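Local coordinates for dally-like protein (Drosophila melanogaster, PDB 3ODN) that probably serves as a cell-surface heparan sulfate proteoglycan of the glypican family, its helical core domain being linked to Hedgehog signalling, at residues Q61-H65 with V426-D431; L91-S95 with V287-E291; Q98-F103 with L293-S298. The protein carries 2 engineered substitutions. All coordinates share one frame; numbering follows the deposited sequence.

Contact 1 (Q61-H65 with V426-D431)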
loop_
_atom_site.group_PDB
_atom_site.type_symbol
_atom_site.label_atom_id
_atom_site.label_comp_id
_atom_site.label_asym_id
_atom_site.label_seq_id
_atom_site.Cartn_x
_atom_site.Cartn_y
_atom_site.Cartn_z
ATOM N N GLN A 61 11.010 -7.130 -30.401
ATOM C CA GLN A 61 10.832 -8.407 -29.707
ATOM C C GLN A 61 10.955 -8.180 -28.215
ATOM O O GLN A 61 10.075 -8.603 -27.462
ATOM C CB GLN A 61 11.860 -9.447 -30.175
ATOM C CG GLN A 61 11.381 -10.294 -31.347
ATOM C CD GLN A 61 12.525 -10.995 -32.037
ATOM O OE1 GLN A 61 13.235 -11.810 -31.444
ATOM N NE2 GLN A 61 12.728 -10.697 -33.312
ATOM N N LEU A 62 12.041 -7.491 -27.794
ATOM C CA LEU A 62 12.310 -7.157 -26.396
ATOM C C LEU A 62 11.334 -6.099 -25.897
ATOM O O LEU A 62 10.769 -6.277 -24.816
ATOM C CB LEU A 62 13.775 -6.706 -26.200
ATOM C CG LEU A 62 14.196 -6.235 -24.787
ATOM C CD1 LEU A 62 14.122 -7.361 -23.763
ATOM C CD2 LEU A 62 15.590 -5.645 -24.813
ATOM N N GLU A 63 11.130 -5.005 -26.676
ATOM C CA GLU A 63 10.201 -3.917 -26.320
ATOM C C GLU A 63 8.764 -4.450 -26.140
ATOM O O GLU A 63 8.040 -3.986 -25.255
ATOM C CB GLU A 63 10.242 -2.774 -27.367
ATOM C CG GLU A 63 11.470 -1.872 -27.274
ATOM C CD GLU A 63 11.248 -0.421 -27.670
ATOM O OE1 GLU A 63 11.266 0.456 -26.772
ATOM O OE2 GLU A 63 11.055 -0.161 -28.880
ATOM N N GLY A 64 8.412 -5.452 -26.955
ATOM C CA GLY A 64 7.124 -6.137 -26.953
ATOM C C GLY A 64 6.907 -6.988 -25.722
ATOM O O GLY A 64 5.920 -6.777 -25.005
ATOM N N HIS A 65 7.848 -7.942 -25.446
ATOM C CA HIS A 65 7.787 -8.819 -24.263
ATOM C C HIS A 65 7.762 -8.004 -22.958
ATOM O O HIS A 65 6.985 -8.342 -22.071
ATOM C CB HIS A 65 8.919 -9.870 -24.236
ATOM C CG HIS A 65 8.714 -11.063 -25.138
ATOM N ND1 HIS A 65 7.643 -11.933 -24.968
ATOM C CD2 HIS A 65 9.493 -11.529 -26.150
ATOM C CE1 HIS A 65 7.788 -12.870 -25.901
ATOM N NE2 HIS A 65 8.894 -12.677 -26.624
ATOM N N VAL A 426 12.906 -13.152 -20.691
ATOM C CA VAL A 426 13.200 -12.917 -22.115
ATOM C C VAL A 426 14.018 -14.077 -22.758
ATOM O O VAL A 426 13.630 -14.582 -23.815
ATOM C CB VAL A 426 13.884 -11.538 -22.366
ATOM C CG1 VAL A 426 14.007 -11.243 -23.860
ATOM C CG2 VAL A 426 13.140 -10.407 -21.670
ATOM N N CYS A 427 15.122 -14.500 -22.114
ATOM C CA CYS A 427 16.019 -15.534 -22.650
ATOM C C CYS A 427 15.466 -16.954 -22.704
ATOM O O CYS A 427 15.912 -17.741 -23.534
ATOM C CB CYS A 427 17.381 -15.487 -21.961
ATOM S SG CYS A 427 18.234 -13.897 -22.117
ATOM N N SER A 428 14.546 -17.290 -21.795
ATOM C CA SER A 428 13.926 -18.608 -21.644
ATOM C C SER A 428 12.797 -18.878 -22.643
ATOM O O SER A 428 12.418 -20.037 -22.833
ATOM C CB SER A 428 13.391 -18.752 -20.225
ATOM O OG SER A 428 12.344 -17.823 -19.990
ATOM N N ASN A 429 12.250 -17.808 -23.251
ATOM C CA ASN A 429 11.147 -17.834 -24.205
ATOM C C ASN A 429 11.467 -18.503 -25.541
ATOM O O ASN A 429 12.566 -18.323 -26.067
ATOM C CB ASN A 429 10.635 -16.420 -24.446
ATOM C CG ASN A 429 9.144 -16.394 -24.570
ATOM O OD1 ASN A 429 8.426 -16.441 -23.563
ATOM N ND2 ASN A 429 8.649 -16.411 -25.805
ATOM N N GLU A 430 10.459 -19.209 -26.122
ATOM C CA GLU A 430 10.494 -19.922 -27.420
ATOM C C GLU A 430 11.032 -19.029 -28.557
ATOM O O GLU A 430 11.592 -19.526 -29.536
ATOM C CB GLU A 430 9.091 -20.469 -27.783
ATOM C CG GLU A 430 8.494 -21.414 -26.744
ATOM C CD GLU A 430 6.995 -21.641 -26.826
ATOM O OE1 GLU A 430 6.583 -22.694 -27.367
ATOM O OE2 GLU A 430 6.231 -20.788 -26.313
ATOM N N ASP A 431 10.868 -17.708 -28.384
ATOM C CA ASP A 431 11.321 -16.621 -29.240
ATOM C C ASP A 431 12.858 -16.660 -29.382
ATOM O O ASP A 431 13.336 -16.826 -30.491
ATOM C CB ASP A 431 10.809 -15.289 -28.632
ATOM C CG ASP A 431 11.316 -13.982 -29.224
ATOM O OD1 ASP A 431 11.796 -13.994 -30.374
ATOM O OD2 ASP A 431 11.196 -12.938 -28.540
#
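Gln61 brings the start of its side chain up to the carboxylate of Asp431, with CG 3.8 Å from Asp431 OD1, and the two groups cross at a slant. The backbone N of His65 donates to Gln61 O, closing one turn of the long helix. At Leu62 the contact becomes apolar. Its CG stands anti to the backbone N (chi1 176°), which carries CD1 into the fork of Val426, 3.8 Å from Val426 CG2 and 3.9 Å from Val426 CG1, the two side chains meeting at about a right angle. Ile252 of helix 245-255 touches both residues, and Leu62 also rests on Cys255, so this apolar patch is shared by three helices. The setting is the disulfide-rich end of the elongated, all-helical glypican core: Cys427, next to Val426, is bonded to Cys248, which fixes helix 422-428 to helix 245-255, while the long helix 48-106 lies against both. One turn after Gln61, His65 faces the same partner. Its imidazole offers NE2 to Asp431 OD2 at 3.0 Å, with the carboxylate at the ring edge; the N-H...O angle of only 125° makes this a weak, bent hydrogen bond. The Asp431 carboxylate therefore sits between the Gln61 chain and the imidazole. An alanine in place of Asp431 would leave the NE2 N-H of His65 without its acceptor, and the ring is likely to turn more freely about its bond to CB. On the CE1 side of the ring, Asn429 ND2 approaches to 3.6 Å of His65 CE1, the amide steeply inclined to the imidazole, with planes 57° apart.

Contact 2 (L91-S95 with V287-E291)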
loop_
_atom_site.group_PDB
_atom_site.type_symbol
_atom_site.label_atom_id
_atom_site.label_comp_id
_atom_site.label_asym_id
_atom_site.label_seq_id
_atom_site.Cartn_x
_atom_site.Cartn_y
_atom_site.Cartn_z
ATOM N N LEU A 91 -17.248 -2.297 4.366
ATOM C CA LEU A 91 -17.074 -2.598 5.789
ATOM C C LEU A 91 -17.423 -1.367 6.644
ATOM O O LEU A 91 -18.035 -1.528 7.698
ATOM C CB LEU A 91 -15.615 -3.042 6.046
ATOM C CG LEU A 91 -15.117 -3.167 7.502
ATOM C CD1 LEU A 91 -15.510 -4.504 8.113
ATOM C CD2 LEU A 91 -13.600 -2.967 7.580
ATOM N N LEU A 92 -16.992 -0.164 6.201
ATOM C CA LEU A 92 -17.215 1.094 6.894
ATOM C C LEU A 92 -18.687 1.521 6.801
ATOM O O LEU A 92 -19.189 2.098 7.754
ATOM C CB LEU A 92 -16.228 2.184 6.416
ATOM C CG LEU A 92 -16.142 3.550 7.177
ATOM C CD1 LEU A 92 -15.827 3.380 8.675
ATOM C CD2 LEU A 92 -15.090 4.441 6.552
ATOM N N LYS A 93 -19.397 1.157 5.703
ATOM C CA LYS A 93 -20.814 1.468 5.558
ATOM C C LYS A 93 -21.651 0.487 6.377
ATOM O O LYS A 93 -22.691 0.872 6.906
ATOM C CB LYS A 93 -21.248 1.510 4.087
ATOM C CG LYS A 93 -22.553 2.315 3.884
ATOM C CD LYS A 93 -22.877 2.670 2.420
ATOM C CE LYS A 93 -22.384 4.043 2.004
ATOM N NZ LYS A 93 -20.969 4.012 1.531
ATOM N N GLU A 94 -21.173 -0.773 6.506
ATOM C CA GLU A 94 -21.785 -1.838 7.310
ATOM C C GLU A 94 -21.737 -1.424 8.792
ATOM O O GLU A 94 -22.744 -1.517 9.475
ATOM C CB GLU A 94 -21.037 -3.172 7.086
ATOM C CG GLU A 94 -21.950 -4.383 6.930
ATOM C CD GLU A 94 -22.486 -5.050 8.188
ATOM O OE1 GLU A 94 -23.652 -5.513 8.161
ATOM O OE2 GLU A 94 -21.721 -5.174 9.174
ATOM N N SER A 95 -20.585 -0.933 9.258
ATOM C CA SER A 95 -20.326 -0.443 10.610
ATOM C C SER A 95 -21.231 0.752 10.948
ATOM O O SER A 95 -21.815 0.764 12.024
ATOM C CB SER A 95 -18.855 -0.055 10.753
ATOM O OG SER A 95 -18.524 0.552 11.993
ATOM N N VAL A 287 -10.523 -4.312 10.902
ATOM C CA VAL A 287 -11.811 -5.001 11.113
ATOM C C VAL A 287 -12.109 -5.065 12.597
ATOM O O VAL A 287 -13.237 -4.773 12.987
ATOM C CB VAL A 287 -11.931 -6.392 10.421
ATOM C CG1 VAL A 287 -13.383 -6.883 10.407
ATOM C CG2 VAL A 287 -11.355 -6.359 9.004
ATOM N N MET A 288 -11.084 -5.367 13.427
ATOM C CA MET A 288 -11.194 -5.413 14.895
ATOM C C MET A 288 -11.453 -4.013 15.521
ATOM O O MET A 288 -11.787 -3.933 16.709
ATOM C CB MET A 288 -9.950 -6.066 15.552
ATOM C CG MET A 288 -9.758 -7.575 15.280
ATOM S SD MET A 288 -11.226 -8.662 15.277
ATOM C CE MET A 288 -11.877 -8.404 16.969
ATOM N N VAL A 289 -11.311 -2.929 14.716
ATOM C CA VAL A 289 -11.531 -1.543 15.145
ATOM C C VAL A 289 -12.915 -1.056 14.691
ATOM O O VAL A 289 -13.703 -0.596 15.515
ATOM C CB VAL A 289 -10.387 -0.574 14.693
ATOM C CG1 VAL A 289 -10.582 0.831 15.263
ATOM C CG2 VAL A 289 -9.021 -1.101 15.100
ATOM N N VAL A 290 -13.181 -1.160 13.375
ATOM C CA VAL A 290 -14.381 -0.692 12.687
ATOM C C VAL A 290 -15.610 -1.577 12.909
ATOM O O VAL A 290 -16.662 -1.037 13.243
ATOM C CB VAL A 290 -14.073 -0.400 11.181
ATOM C CG1 VAL A 290 -15.330 -0.029 10.390
ATOM C CG2 VAL A 290 -13.040 0.715 11.051
ATOM N N GLU A 291 -15.508 -2.911 12.683
ATOM C CA GLU A 291 -16.643 -3.816 12.878
ATOM C C GLU A 291 -17.295 -3.747 14.309
ATOM O O GLU A 291 -18.518 -3.586 14.378
ATOM C CB GLU A 291 -16.351 -5.256 12.396
ATOM C CG GLU A 291 -17.323 -6.309 12.918
ATOM C CD GLU A 291 -17.681 -7.424 11.956
ATOM O OE1 GLU A 291 -16.772 -7.943 11.265
ATOM O OE2 GLU A 291 -18.873 -7.807 11.925
#
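The hydroxyl of Ser95 reaches across to the last carbonyl before Glu291, donating from OG to Val290 O at 2.7 Å. The donor comes in above the carbonyl plane, 42° out of it, and not along a lone pair, so the bond is short without being ideally directed. Ser95 can make it because OG stands anti to its own backbone N (chi1 174°) and so projects from helix 48-106 toward the 287-291 segment, where the CA of Glu291 is 5.5 Å from the CA of Ser95. Beside this bond lies the apolar half of the contact, centred on Val290. Its CG1 packs against Ser95 CB at 3.5 Å, and Leu92 CD1 comes to 3.8 Å of the same methyl, the Leu92 and Val290 side chains crossing at about a right angle. One turn earlier, Leu91 leans its CD1 on Val287 CG1 at 3.9 Å and brushes the CB of Glu291. This is helix-to-helix packing toward the C-terminal end of helix 48-106 in the glypican bundle, with the short helix 287-290 laid against the long one. Phe194 of helix 182-214 touches both Leu92 and Val290, Phe122 of helix 115-131 covers Ser95, and Leu401 of helix 400-414 meets Leu91. At the solvent-facing margin, Glu94 OE2 and Glu291 OE2 stand 4.8 Å apart, like charges that probably repel mildly. Chemically, then, a buried hydroxyl and a backbone carbonyl satisfy each other within a hydrophobic surround, which spares Ser95 OG the cost of burial without a partner.

Contact 3 (Q98-F103 with L293-S298)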
loop_
_atom_site.group_PDB
_atom_site.type_symbol
_atom_site.label_atom_id
_atom_site.label_comp_id
_atom_site.label_asym_id
_atom_site.label_seq_id
_atom_site.Cartn_x
_atom_site.Cartn_y
_atom_site.Cartn_z
ATOM N N GLN A 98 -24.961 -0.623 11.321
ATOM C CA GLN A 98 -25.004 -1.443 12.532
ATOM C C GLN A 98 -24.864 -0.579 13.778
ATOM O O GLN A 98 -25.476 -0.900 14.790
ATOM C CB GLN A 98 -23.879 -2.496 12.508
ATOM C CG GLN A 98 -24.252 -3.777 11.776
ATOM C CD GLN A 98 -23.699 -4.994 12.479
ATOM O OE1 GLN A 98 -22.483 -5.158 12.650
ATOM N NE2 GLN A 98 -24.586 -5.877 12.906
ATOM N N PHE A 99 -24.029 0.491 13.719
ATOM C CA PHE A 99 -23.828 1.417 14.827
ATOM C C PHE A 99 -25.144 2.138 15.105
ATOM O O PHE A 99 -25.548 2.239 16.261
ATOM C CB PHE A 99 -22.717 2.449 14.509
ATOM C CG PHE A 99 -22.323 3.318 15.691
ATOM C CD1 PHE A 99 -21.124 3.105 16.358
ATOM C CD2 PHE A 99 -23.155 4.339 16.134
ATOM C CE1 PHE A 99 -20.777 3.879 17.459
ATOM C CE2 PHE A 99 -22.821 5.096 17.246
ATOM C CZ PHE A 99 -21.636 4.858 17.906
ATOM N N ASN A 100 -25.787 2.657 14.038
ATOM C CA ASN A 100 -27.032 3.401 14.118
ATOM C C ASN A 100 -28.189 2.536 14.635
ATOM O O ASN A 100 -28.913 2.949 15.550
ATOM C CB ASN A 100 -27.363 4.071 12.779
ATOM C CG ASN A 100 -28.662 4.853 12.820
ATOM O OD1 ASN A 100 -29.731 4.319 12.550
ATOM N ND2 ASN A 100 -28.610 6.117 13.226
ATOM N N SER A 101 -28.338 1.331 14.060
ATOM C CA SER A 101 -29.367 0.364 14.425
ATOM C C SER A 101 -29.221 -0.038 15.885
ATOM O O SER A 101 -30.224 -0.050 16.596
ATOM C CB SER A 101 -29.305 -0.856 13.511
ATOM O OG SER A 101 -29.579 -0.480 12.171
ATOM N N MET A 102 -27.976 -0.331 16.342
ATOM C CA MET A 102 -27.732 -0.686 17.736
ATOM C C MET A 102 -28.060 0.482 18.649
ATOM O O MET A 102 -28.688 0.279 19.687
ATOM C CB MET A 102 -26.279 -1.124 17.968
ATOM C CG MET A 102 -25.991 -1.489 19.425
ATOM S SD MET A 102 -24.240 -1.686 19.841
ATOM C CE MET A 102 -23.987 -3.401 19.363
ATOM N N PHE A 103 -27.649 1.697 18.265
ATOM C CA PHE A 103 -27.830 2.887 19.098
ATOM C C PHE A 103 -29.277 3.373 19.274
ATOM O O PHE A 103 -29.629 3.701 20.387
ATOM C CB PHE A 103 -26.788 3.958 18.775
ATOM C CG PHE A 103 -25.460 3.841 19.508
ATOM C CD1 PHE A 103 -24.974 4.898 20.277
ATOM C CD2 PHE A 103 -24.695 2.675 19.429
ATOM C CE1 PHE A 103 -23.765 4.785 20.970
ATOM C CE2 PHE A 103 -23.475 2.572 20.109
ATOM C CZ PHE A 103 -23.017 3.632 20.875
ATOM N N LEU A 293 -17.061 -1.322 16.548
ATOM C CA LEU A 293 -16.946 0.071 16.987
ATOM C C LEU A 293 -18.128 0.515 17.857
ATOM O O LEU A 293 -17.922 1.244 18.832
ATOM C CB LEU A 293 -16.681 1.031 15.806
ATOM C CG LEU A 293 -16.346 2.509 16.122
ATOM C CD1 LEU A 293 -15.230 2.639 17.170
ATOM C CD2 LEU A 293 -15.924 3.227 14.862
ATOM N N ASN A 294 -19.328 -0.008 17.563
ATOM C CA ASN A 294 -20.545 0.259 18.335
ATOM C C ASN A 294 -20.452 -0.249 19.780
ATOM O O ASN A 294 -20.840 0.486 20.696
ATOM C CB ASN A 294 -21.791 -0.244 17.611
ATOM C CG ASN A 294 -21.778 -1.686 17.163
ATOM O OD1 ASN A 294 -20.925 -2.503 17.548
ATOM N ND2 ASN A 294 -22.778 -2.040 16.369
ATOM N N ILE A 295 -19.828 -1.457 19.968
ATOM C CA ILE A 295 -19.558 -2.132 21.249
ATOM C C ILE A 295 -18.528 -1.333 22.057
ATOM O O ILE A 295 -18.721 -1.147 23.251
ATOM C CB ILE A 295 -19.139 -3.625 21.036
ATOM C CG1 ILE A 295 -20.312 -4.471 20.497
ATOM C CG2 ILE A 295 -18.548 -4.267 22.306
ATOM C CD1 ILE A 295 -19.964 -5.333 19.272
ATOM N N LYS A 296 -17.452 -0.842 21.411
ATOM C CA LYS A 296 -16.401 -0.047 22.081
ATOM C C LYS A 296 -16.954 1.295 22.589
ATOM O O LYS A 296 -16.568 1.745 23.663
ATOM C CB LYS A 296 -15.210 0.199 21.145
ATOM C CG LYS A 296 -14.468 -1.057 20.714
ATOM C CD LYS A 296 -13.711 -0.802 19.390
ATOM C CE LYS A 296 -12.568 -1.757 19.138
ATOM N NZ LYS A 296 -11.234 -1.087 19.214
ATOM N N ILE A 297 -17.856 1.925 21.824
ATOM C CA ILE A 297 -18.440 3.208 22.208
ATOM C C ILE A 297 -19.530 3.040 23.297
ATOM O O ILE A 297 -19.585 3.856 24.223
ATOM C CB ILE A 297 -18.766 4.126 20.973
ATOM C CG1 ILE A 297 -17.468 4.430 20.192
ATOM C CG2 ILE A 297 -19.502 5.440 21.382
ATOM C CD1 ILE A 297 -17.631 4.968 18.878
ATOM N N SER A 298 -20.322 1.936 23.242
ATOM C CA SER A 298 -21.344 1.627 24.261
ATOM C C SER A 298 -20.677 1.326 25.622
ATOM O O SER A 298 -21.190 1.722 26.676
ATOM C CB SER A 298 -22.214 0.450 23.825
ATOM O OG SER A 298 -21.506 -0.780 23.853
#
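Two torsions bring Asn294 and Met102 together. Asn294 holds CG between its backbone N and carbonyl carbon (chi1 53°), a crowded position that keeps the amide close to its own helix, while Met102 runs extended to SD and then bends at chi3 (-85°), laying its methyl over the amide. Met102 CE thus lies 3.5 Å from Asn294 ND2, and Met102 SD is 3.6 Å from Asn294 CB, the two side chains crossing at about a right angle. Asn294 is a knob in a hole formed by Gln98, Phe99, Met102 and Phe103. ND2 gives a weak hydrogen bond to Gln98 O at 3.3 Å, an oxygen that also accepts Met102 N, while Asn294 OD1 takes a weak bond from Ile295 N. Both ends of the amide are engaged. The rings complete the hole: Phe99 CD1 comes to 3.5 Å of Asn294 CA, and Phe103 turns an edge to the backbone, with CE2 3.4 Å from Asn294 O. The amide lies nearly parallel to the Phe103 ring, whose CE2 sits over a face of Phe99. Ile297 then fills in beyond, its CD1 at the rim of the Phe99 ring, 3.6 Å from Phe99 CE1, and its CG2 against Phe103 CZ. The segments 98-103 and 293-298 cross at -44°, an inclined packing within the all-helical glypican core, and the ring of Phe118 in helix 115-131 meets both phenylalanine rings. The chemistry implies a polar knob in an aromatic and thioether setting, where two weak bonds probably steer the amide, with the surrounding apolar contacts packing it on several sides.

In the fold
All three contacts draw their first segment from helix 48-106, which runs along much of the elongated core. From the N terminus, the chain passes 61-65, then 91-95 and 98-103, and returns through 287-291 and 293-298 before 426-431. Contact 1 therefore closes the widest loop; contacts 2 and 3, each closing a loop of about 190 residues, nest inside it. These two cross, their segments alternating, and with centres about 11 Å apart they touch, Met288 O lying 3.4 Å from Lys296 CE. Contact 1 lies on the opposite side of the chain's centre, about 46 Å from contact 2 between centres. Helices 287-290 and 293-306 are thus joined to one end region of the long helix, and helix 422-428 to the other.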